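Local structure of glucose import ATP-binding protein GlcV (Sulfolobus solfataricus, 1OXX) at residues D22-N27 and T45-I50; R120-A125 and H132-F137; I313-L318 and E336-Y341. The protein hydrolyses ATP to power glucose uptake, serving as the ATP-binding subunit of the GlcSTUV ABC transporter. The protein carries 1 engineered substitution. All coordinates share one frame; numbering follows the deposited sequence.

Contact 1 (D22-N27 and T45-I50); sequences DNVNIN and TTFMRI
The flat group here is the phenyl ring of Phe47, and two aliphatic ends from the strand, one of Ile26 and one of Val24, approach it obliquely, so that neither a face nor an edge position describes them. The nearer is Ile26, whose CD1 comes to 3.7 Å from Phe47 CZ. The same methyl also lies 4.1 Å from CE1 of Phe47, which places it beside the CE1–CZ bond at the far end of the ring. Val24 meets the neighbouring rim atom, its CG1 standing 4.2 Å from Phe47 CE1.

With CG anti to the backbone N (chi1 -179°), the ring is carried out to the strand. The backbones themselves stay well separated, with Val24 CA 9.3 Å from Phe47 CA, and no hydrogen bond crosses the gap. Ile26 spans its share with an extended chain (chi2 171°) that carries CD1 forward while CG2 stays back. All three side chains are buried and only apolar atoms meet, so this is van der Waals packing of a small area, 90 Å² summed over both sides.

Val24 and Ile26 alternate with Asn25, which points away from the helix and bonds to Asn8 of strand 4-13. A G1 beta bulge, in which Asn23 and Val24 share Val9 as their partner, opens this part of the strand. The first turn of helix 41-52 belongs to the P-loop (Walker A): Thr45 OG1 bonds to Asp165, whereas Phe47 faces strand 18-28. Strand 18-28 is an edge strand of its antiparallel sheet, next to strand 4-13. Phe47 also packs on Leu195 of strand 193-198, while Ile26 touches Leu219 of strand 218-223; the contact therefore joins the antiparallel sheet to the P-loop helix and the mixed sheet of the ATPase core.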
loop_
_atom_site.group_PDB
_atom_site.type_symbol
_atom_site.label_atom_id
_atom_site.label_comp_id
_atom_site.label_asym_id
_atom_site.label_seq_id
_atom_site.Cartn_x
_atom_site.Cartn_y
_atom_site.Cartn_z
ATOM N N ASP A 22 7.838 -16.493 -3.038
ATOM C CA ASP A 22 8.013 -17.810 -2.441
ATOM C C ASP A 22 6.687 -18.393 -1.939
ATOM O O ASP A 22 6.188 -18.002 -0.883
ATOM C CB ASP A 22 9.020 -17.721 -1.292
ATOM C CG ASP A 22 9.406 -19.063 -0.760
ATOM O OD1 ASP A 22 10.388 -19.130 0.013
ATOM O OD2 ASP A 22 8.794 -20.104 -1.043
ATOM N N ASN A 23 6.106 -19.302 -2.723
ATOM C CA ASN A 23 4.880 -20.020 -2.360
ATOM C C ASN A 23 3.736 -19.137 -1.863
ATOM O O ASN A 23 3.220 -19.309 -0.753
ATOM C CB ASN A 23 5.182 -21.104 -1.338
ATOM C CG ASN A 23 4.427 -22.372 -1.627
ATOM O OD1 ASN A 23 4.781 -23.113 -2.543
ATOM N ND2 ASN A 23 3.367 -22.624 -0.864
ATOM N N VAL A 24 3.349 -18.202 -2.710
ATOM C CA VAL A 24 2.286 -17.269 -2.380
ATOM C C VAL A 24 0.924 -17.893 -2.649
ATOM O O VAL A 24 0.668 -18.421 -3.732
ATOM C CB VAL A 24 2.429 -15.968 -3.164
ATOM C CG1 VAL A 24 1.248 -15.054 -2.903
ATOM C CG2 VAL A 24 3.729 -15.272 -2.818
ATOM N N ASN A 25 0.057 -17.844 -1.648
ATOM C CA ASN A 25 -1.283 -18.385 -1.749
ATOM C C ASN A 25 -2.330 -17.343 -1.329
ATOM O O ASN A 25 -2.319 -16.878 -0.190
ATOM C CB ASN A 25 -1.423 -19.627 -0.878
ATOM C CG ASN A 25 -0.692 -20.826 -1.459
ATOM O OD1 ASN A 25 -1.179 -21.449 -2.395
ATOM N ND2 ASN A 25 0.498 -21.129 -0.922
ATOM N N ILE A 26 -3.208 -16.965 -2.260
ATOM C CA ILE A 26 -4.280 -16.009 -2.010
ATOM C C ILE A 26 -5.469 -16.374 -2.867
ATOM O O ILE A 26 -5.298 -16.742 -4.023
ATOM C CB ILE A 26 -3.895 -14.573 -2.430
ATOM C CG1 ILE A 26 -2.474 -14.216 -2.049
ATOM C CG2 ILE A 26 -4.875 -13.579 -1.832
ATOM C CD1 ILE A 26 -2.020 -12.894 -2.658
ATOM N N ASN A 27 -6.661 -16.297 -2.279
ATOM C CA ASN A 27 -7.908 -16.454 -3.012
ATOM C C ASN A 27 -8.616 -15.108 -2.960
ATOM O O ASN A 27 -9.124 -14.702 -1.900
ATOM C CB ASN A 27 -8.816 -17.532 -2.407
ATOM C CG ASN A 27 -8.157 -18.896 -2.330
ATOM O OD1 ASN A 27 -7.412 -19.296 -3.229
ATOM N ND2 ASN A 27 -8.477 -19.651 -1.271
ATOM N N THR A 45 5.851 -5.725 -7.980
ATOM C CA THR A 45 5.608 -5.566 -9.403
ATOM C C THR A 45 5.689 -6.922 -10.087
ATOM O O THR A 45 4.933 -7.180 -11.030
ATOM C CB THR A 45 6.612 -4.561 -10.008
ATOM O OG1 THR A 45 6.234 -3.239 -9.609
ATOM C CG2 THR A 45 6.563 -4.562 -11.529
ATOM N N THR A 46 6.588 -7.785 -9.616
ATOM C CA THR A 46 6.655 -9.136 -10.167
ATOM C C THR A 46 5.307 -9.827 -9.967
ATOM O O THR A 46 4.759 -10.428 -10.888
ATOM C CB THR A 46 7.772 -9.921 -9.515
ATOM O OG1 THR A 46 9.029 -9.350 -9.913
ATOM C CG2 THR A 46 7.814 -11.375 -10.029
ATOM N N PHE A 47 4.768 -9.746 -8.762
ATOM C CA PHE A 47 3.451 -10.314 -8.496
ATOM C C PHE A 47 2.416 -9.727 -9.446
ATOM O O PHE A 47 1.633 -10.443 -10.060
ATOM C CB PHE A 47 3.028 -10.036 -7.050
ATOM C CG PHE A 47 1.688 -10.611 -6.680
ATOM C CD1 PHE A 47 1.546 -11.961 -6.413
ATOM C CD2 PHE A 47 0.571 -9.805 -6.591
ATOM C CE1 PHE A 47 0.305 -12.495 -6.067
ATOM C CE2 PHE A 47 -0.661 -10.337 -6.241
ATOM C CZ PHE A 47 -0.792 -11.680 -5.983
ATOM N N MET A 48 2.433 -8.414 -9.598
ATOM C CA MET A 48 1.447 -7.785 -10.441
ATOM C C MET A 48 1.574 -8.223 -11.897
ATOM O O MET A 48 0.577 -8.407 -12.608
ATOM C CB MET A 48 1.576 -6.268 -10.336
ATOM C CG MET A 48 0.497 -5.552 -11.150
ATOM S SD MET A 48 -0.408 -4.227 -10.347
ATOM C CE MET A 48 -1.652 -5.162 -9.521
ATOM N N ARG A 49 2.816 -8.354 -12.356
ATOM C CA ARG A 49 3.067 -8.769 -13.725
ATOM C C ARG A 49 2.565 -10.197 -13.955
ATOM O O ARG A 49 2.096 -10.526 -15.041
ATOM C CB ARG A 49 4.560 -8.654 -14.054
ATOM C CG ARG A 49 5.001 -7.228 -14.297
ATOM C CD ARG A 49 6.490 -7.050 -14.485
ATOM N NE ARG A 49 6.995 -7.589 -15.740
ATOM C CZ ARG A 49 6.906 -6.964 -16.903
ATOM N NH1 ARG A 49 6.337 -5.776 -16.975
ATOM N NH2 ARG A 49 7.409 -7.523 -17.997
ATOM N N ILE A 50 2.662 -11.039 -12.929
ATOM C CA ILE A 50 2.142 -12.395 -13.040
ATOM C C ILE A 50 0.617 -12.364 -13.120
ATOM O O ILE A 50 0.011 -13.092 -13.921
ATOM C CB ILE A 50 2.664 -13.264 -11.891
ATOM C CG1 ILE A 50 4.124 -13.601 -12.158
ATOM C CG2 ILE A 50 1.854 -14.533 -11.758
ATOM C CD1 ILE A 50 4.827 -14.323 -11.029
#

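Contact 2 (R120-A125 and H132-F137)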
loop_
_atom_site.group_PDB
_atom_site.type_symbol
_atom_site.label_atom_id
_atom_site.label_comp_id
_atom_site.label_asym_id
_atom_site.label_seq_id
_atom_site.Cartn_x
_atom_site.Cartn_y
_atom_site.Cartn_z
ATOM N N ARG A 120 -17.335 4.341 -28.181
ATOM C CA ARG A 120 -16.842 3.778 -26.932
ATOM C C ARG A 120 -15.847 4.709 -26.247
ATOM O O ARG A 120 -15.917 4.954 -25.037
ATOM C CB ARG A 120 -16.201 2.411 -27.163
ATOM C CG ARG A 120 -15.637 1.776 -25.907
ATOM C CD ARG A 120 -16.667 1.584 -24.810
ATOM N NE ARG A 120 -16.061 0.995 -23.627
ATOM C CZ ARG A 120 -16.581 1.027 -22.402
ATOM N NH1 ARG A 120 -17.749 1.616 -22.178
ATOM N NH2 ARG A 120 -15.919 0.463 -21.396
ATOM N N VAL A 121 -14.903 5.226 -27.021
ATOM C CA VAL A 121 -13.932 6.144 -26.469
ATOM C C VAL A 121 -14.628 7.385 -25.904
ATOM O O VAL A 121 -14.318 7.830 -24.804
ATOM C CB VAL A 121 -12.912 6.563 -27.537
ATOM C CG1 VAL A 121 -12.019 7.716 -27.025
ATOM C CG2 VAL A 121 -12.085 5.345 -27.951
ATOM N N GLU A 122 -15.571 7.945 -26.654
ATOM C CA GLU A 122 -16.280 9.135 -26.175
ATOM C C GLU A 122 -17.082 8.866 -24.915
ATOM O O GLU A 122 -17.148 9.725 -24.032
ATOM C CB GLU A 122 -17.148 9.747 -27.261
ATOM C CG GLU A 122 -16.312 10.461 -28.306
ATOM C CD GLU A 122 -17.134 11.338 -29.224
ATOM O OE1 GLU A 122 -16.835 11.357 -30.429
ATOM O OE2 GLU A 122 -18.063 12.030 -28.722
ATOM N N GLU A 123 -17.685 7.680 -24.835
ATOM C CA GLU A 123 -18.505 7.313 -23.688
ATOM C C GLU A 123 -17.640 7.257 -22.428
ATOM O O GLU A 123 -17.980 7.831 -21.369
ATOM C CB GLU A 123 -19.181 5.964 -23.969
ATOM C CG GLU A 123 -19.845 5.266 -22.805
ATOM C CD GLU A 123 -20.426 3.922 -23.220
ATOM O OE1 GLU A 123 -19.692 3.103 -23.826
ATOM O OE2 GLU A 123 -21.623 3.686 -22.957
ATOM N N VAL A 124 -16.508 6.579 -22.525
ATOM C CA VAL A 124 -15.623 6.459 -21.391
ATOM C C VAL A 124 -15.030 7.825 -21.035
ATOM O O VAL A 124 -14.892 8.177 -19.879
ATOM C CB VAL A 124 -14.518 5.427 -21.679
ATOM C CG1 VAL A 124 -13.553 5.341 -20.544
ATOM C CG2 VAL A 124 -15.157 4.074 -21.967
ATOM N N ALA A 125 -14.667 8.596 -22.046
ATOM C CA ALA A 125 -14.108 9.904 -21.793
ATOM C C ALA A 125 -15.124 10.807 -21.086
ATOM O O ALA A 125 -14.750 11.589 -20.213
ATOM C CB ALA A 125 -13.633 10.539 -23.093
ATOM N N HIS A 132 -13.597 16.681 -23.200
ATOM C CA HIS A 132 -13.270 17.985 -23.760
ATOM C C HIS A 132 -11.796 18.191 -24.080
ATOM O O HIS A 132 -11.425 19.214 -24.658
ATOM C CB HIS A 132 -13.740 19.104 -22.832
ATOM C CG HIS A 132 -13.186 19.019 -21.443
ATOM N ND1 HIS A 132 -13.507 17.999 -20.574
ATOM C CD2 HIS A 132 -12.351 19.842 -20.758
ATOM C CE1 HIS A 132 -12.892 18.192 -19.418
ATOM N NE2 HIS A 132 -12.178 19.304 -19.509
ATOM N N VAL A 133 -10.948 17.229 -23.713
ATOM C CA VAL A 133 -9.529 17.335 -24.053
ATOM C C VAL A 133 -9.045 16.154 -24.921
ATOM O O VAL A 133 -7.853 15.863 -24.992
ATOM C CB VAL A 133 -8.657 17.473 -22.789
ATOM C CG1 VAL A 133 -8.944 18.806 -22.079
ATOM C CG2 VAL A 133 -8.883 16.345 -21.824
ATOM N N LEU A 134 -9.968 15.460 -25.572
ATOM C CA LEU A 134 -9.597 14.311 -26.400
ATOM C C LEU A 134 -8.620 14.633 -27.515
ATOM O O LEU A 134 -7.873 13.746 -27.926
ATOM C CB LEU A 134 -10.843 13.619 -26.969
ATOM C CG LEU A 134 -11.641 12.773 -25.979
ATOM C CD1 LEU A 134 -13.016 12.377 -26.512
ATOM C CD2 LEU A 134 -10.857 11.535 -25.584
ATOM N N ASN A 135 -8.618 15.863 -28.031
ATOM C CA ASN A 135 -7.693 16.209 -29.098
ATOM C C ASN A 135 -6.306 16.617 -28.632
ATOM O O ASN A 135 -5.409 16.794 -29.446
ATOM C CB ASN A 135 -8.292 17.314 -29.963
ATOM C CG ASN A 135 -9.367 16.799 -30.878
ATOM O OD1 ASN A 135 -10.046 17.573 -31.553
ATOM N ND2 ASN A 135 -9.524 15.483 -30.922
ATOM N N HIS A 136 -6.103 16.729 -27.327
ATOM C CA HIS A 136 -4.806 17.131 -26.797
ATOM C C HIS A 136 -3.796 15.985 -26.774
ATOM O O HIS A 136 -4.154 14.830 -26.541
ATOM C CB HIS A 136 -4.934 17.612 -25.354
ATOM C CG HIS A 136 -5.658 18.911 -25.190
ATOM N ND1 HIS A 136 -5.378 19.797 -24.171
ATOM C CD2 HIS A 136 -6.679 19.457 -25.892
ATOM C CE1 HIS A 136 -6.175 20.848 -24.274
ATOM N NE2 HIS A 136 -6.976 20.664 -25.306
ATOM N N PHE A 137 -2.530 16.318 -26.991
ATOM C CA PHE A 137 -1.461 15.358 -26.745
ATOM C C PHE A 137 -1.252 15.332 -25.234
ATOM O O PHE A 137 -1.570 16.299 -24.525
ATOM C CB PHE A 137 -0.150 15.769 -27.418
ATOM C CG PHE A 137 -0.160 15.619 -28.909
ATOM C CD1 PHE A 137 -0.096 16.716 -29.728
ATOM C CD2 PHE A 137 -0.266 14.372 -29.494
ATOM C CE1 PHE A 137 -0.107 16.578 -31.103
ATOM C CE2 PHE A 137 -0.289 14.226 -30.863
ATOM C CZ PHE A 137 -0.200 15.330 -31.671
#
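Apolar packing links the two segments, and all of it converges on the isobutyl group of Leu134. Ala125 CB sits across the fork of that side chain, 3.9 Å from Leu134 CD2 and equally 3.9 Å from Leu134 CD1. The two methyls then diverge: CD2 of Leu134 lies 4.2 Å from Val121 CG1, one helical turn earlier, while Leu134 CD1 lies 4.2 Å from CG of Glu122. With CG anti to the carbonyl carbon (chi1 -75°), the fork is aimed at Ala125, with Val121 and Glu122 to its sides. No hydrogen bond runs between the segments.

Of the polar groups, only Glu122 borders this patch. Its aliphatic stem meets Leu134, while its carboxylate forms a salt bridge with Arg118 and a hydrogen bond with His131. Elsewhere on the helix, Arg120 NH1 forms a salt bridge with Glu123 OE1 at 2.9 Å, the acceptor lying in the guanidinium plane but the approach rising 60° out of the carboxylate plane; Arg120 NE bonds to Val156 O. Val124 CG2 covers one guanidinium face, 3.4 Å above the plane, over the centre.

Backbone bonding shapes the loop: His136 N to Val133 O, 3.0 Å, closes a type I beta turn that holds Leu134 at its second position.

Helix 99-104 lies against both segments: Val121 packs on Phe100, Ile103 and Ala104, Leu134 on Ile103, and Leu134 and His136 bond by backbone to Phe100 and Ala99. Val124 touches Ala152 of helix 143-155. The contact ties helix 114-127 to the loop leading into the ABC signature region, within the helical part of the ATPase.

Contact 3 (I313-L318 and E336-Y341); sequences ITITPL and EEVLVY
Ile315 and Val338 mark the closest backbone approach, their CA atoms 8.6 Å apart, too far for strand pairing, and no hydrogen bond joins the segments. The two strands run nearly perpendicular rather than side by side, and their inward side chains touch at methyl groups.

Those side chains are three aliphatic ones. Ile315 sends a branch to each valine: its CG2 is 4.2 Å from Val338 CG2, and its CD1 is 4.1 Å from Val340 CG2. A chi1 of 66° sets CG1 between the backbone N and the carbonyl carbon and CG2 beside the N, and chi2 of 100° then turns CD1 to Val340. Val338 and Val340, two residues apart on one strand, thus present the same face to a single isoleucine, whereas Thr316 points away. All three are buried.

Strand 294-307 lies between 310-317 and 337-342 in the order of the antiparallel sheet, yet residues two strands apart touch, evidence that the sheet is strongly curled, consistent with the OB-like family of this C-terminal domain. Leu283 of strand 281-284 and Ile324 of strand 324-328 also pack on Ile315, while Val340 rests on Val296.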
loop_
_atom_site.group_PDB
_atom_site.type_symbol
_atom_site.label_atom_id
_atom_site.label_comp_id
_atom_site.label_asym_id
_atom_site.label_seq_id
_atom_site.Cartn_x
_atom_site.Cartn_y
_atom_site.Cartn_z
ATOM N N ILE A 313 8.182 15.819 17.656
ATOM C CA ILE A 313 9.063 15.853 18.798
ATOM C C ILE A 313 9.666 14.480 19.017
ATOM O O ILE A 313 8.938 13.504 19.217
ATOM C CB ILE A 313 8.297 16.289 20.077
ATOM C CG1 ILE A 313 7.561 17.602 19.851
ATOM C CG2 ILE A 313 9.242 16.370 21.248
ATOM C CD1 ILE A 313 6.700 18.005 20.998
ATOM N N THR A 314 10.988 14.397 18.991
ATOM C CA THR A 314 11.694 13.158 19.238
ATOM C C THR A 314 12.323 13.224 20.616
ATOM O O THR A 314 13.020 14.201 20.937
ATOM C CB THR A 314 12.805 12.951 18.206
ATOM O OG1 THR A 314 12.237 12.771 16.898
ATOM C CG2 THR A 314 13.557 11.663 18.512
ATOM N N ILE A 315 12.054 12.212 21.431
ATOM C CA ILE A 315 12.647 12.107 22.746
ATOM C C ILE A 315 13.472 10.848 22.803
ATOM O O ILE A 315 13.370 9.995 21.924
ATOM C CB ILE A 315 11.561 12.040 23.845
ATOM C CG1 ILE A 315 10.745 10.760 23.734
ATOM C CG2 ILE A 315 10.644 13.232 23.773
ATOM C CD1 ILE A 315 11.145 9.699 24.695
ATOM N N THR A 316 14.317 10.760 23.819
ATOM C CA THR A 316 14.916 9.491 24.194
ATOM C C THR A 316 14.695 9.358 25.681
ATOM O O THR A 316 14.505 10.350 26.377
ATOM C CB THR A 316 16.421 9.371 23.942
ATOM O OG1 THR A 316 17.122 10.270 24.801
ATOM C CG2 THR A 316 16.797 9.745 22.518
ATOM N N PRO A 317 14.700 8.128 26.178
ATOM C CA PRO A 317 14.690 7.941 27.623
ATOM C C PRO A 317 16.004 8.433 28.174
ATOM O O PRO A 317 16.975 8.581 27.416
ATOM C CB PRO A 317 14.608 6.422 27.792
ATOM C CG PRO A 317 14.162 5.912 26.491
ATOM C CD PRO A 317 14.718 6.846 25.456
ATOM N N LEU A 318 16.052 8.702 29.471
ATOM C CA LEU A 318 17.331 8.959 30.117
ATOM C C LEU A 318 18.082 7.619 30.108
ATOM O O LEU A 318 17.466 6.566 30.207
ATOM C CB LEU A 318 17.124 9.436 31.557
ATOM C CG LEU A 318 16.903 10.926 31.841
ATOM C CD1 LEU A 318 15.616 11.466 31.274
ATOM C CD2 LEU A 318 16.925 11.153 33.348
ATOM N N GLU A 336 14.689 19.526 27.134
ATOM C CA GLU A 336 13.677 19.517 28.179
ATOM C C GLU A 336 13.359 18.106 28.646
ATOM O O GLU A 336 13.230 17.184 27.840
ATOM C CB GLU A 336 12.387 20.181 27.687
ATOM C CG GLU A 336 12.376 21.706 27.720
ATOM C CD GLU A 336 12.243 22.255 29.130
ATOM O OE1 GLU A 336 11.116 22.595 29.540
ATOM O OE2 GLU A 336 13.271 22.336 29.817
ATOM N N GLU A 337 13.230 17.954 29.957
ATOM C CA GLU A 337 12.810 16.693 30.537
ATOM C C GLU A 337 11.293 16.656 30.503
ATOM O O GLU A 337 10.622 17.630 30.842
ATOM C CB GLU A 337 13.302 16.574 31.960
ATOM N N VAL A 338 10.760 15.518 30.093
ATOM C CA VAL A 338 9.327 15.331 29.972
ATOM C C VAL A 338 8.892 13.993 30.553
ATOM O O VAL A 338 9.691 13.059 30.713
ATOM C CB VAL A 338 8.876 15.326 28.487
ATOM C CG1 VAL A 338 9.136 16.690 27.828
ATOM C CG2 VAL A 338 9.589 14.237 27.715
ATOM N N LEU A 339 7.607 13.923 30.852
ATOM C CA LEU A 339 6.964 12.670 31.198
ATOM C C LEU A 339 6.404 12.075 29.910
ATOM O O LEU A 339 5.931 12.807 29.046
ATOM C CB LEU A 339 5.837 12.885 32.202
ATOM C CG LEU A 339 6.251 13.509 33.529
ATOM C CD1 LEU A 339 5.049 13.522 34.460
ATOM C CD2 LEU A 339 7.430 12.737 34.133
ATOM N N VAL A 340 6.471 10.757 29.791
ATOM C CA VAL A 340 6.025 10.028 28.602
ATOM C C VAL A 340 4.837 9.147 28.932
ATOM O O VAL A 340 4.892 8.328 29.848
ATOM C CB VAL A 340 7.153 9.158 28.037
ATOM C CG1 VAL A 340 6.714 8.466 26.758
ATOM C CG2 VAL A 340 8.394 10.002 27.784
ATOM N N TYR A 341 3.745 9.370 28.213
ATOM C CA TYR A 341 2.521 8.620 28.376
ATOM C C TYR A 341 2.257 7.873 27.080
ATOM O O TYR A 341 2.609 8.335 25.993
ATOM C CB TYR A 341 1.320 9.544 28.595
ATOM C CG TYR A 341 1.229 10.196 29.944
ATOM C CD1 TYR A 341 1.896 11.386 30.221
ATOM C CD2 TYR A 341 0.436 9.640 30.928
ATOM C CE1 TYR A 341 1.785 11.983 31.464
ATOM C CE2 TYR A 341 0.334 10.216 32.181
ATOM C CZ TYR A 341 0.992 11.395 32.438
ATOM O OH TYR A 341 0.872 11.980 33.685
#

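How the contacts relate
The three contacts follow one another along the chain without touching. Contacts 1 and 2 belong to the ABC ATPase domain, with centres about 34 Å apart and nearest atoms about 19 Å apart. Contact 3 belongs to the C-terminal domain, its centre about 43 Å from that of contact 1 and about 57 Å from that of contact 2, across the chain's centre from both. Contact 1 alone includes residues of the inferred ATP site, Thr45 and Thr46, although neither takes part in its packing. The packing of all three lies away from that site; contact 1 merely shares its helix with those two threonines.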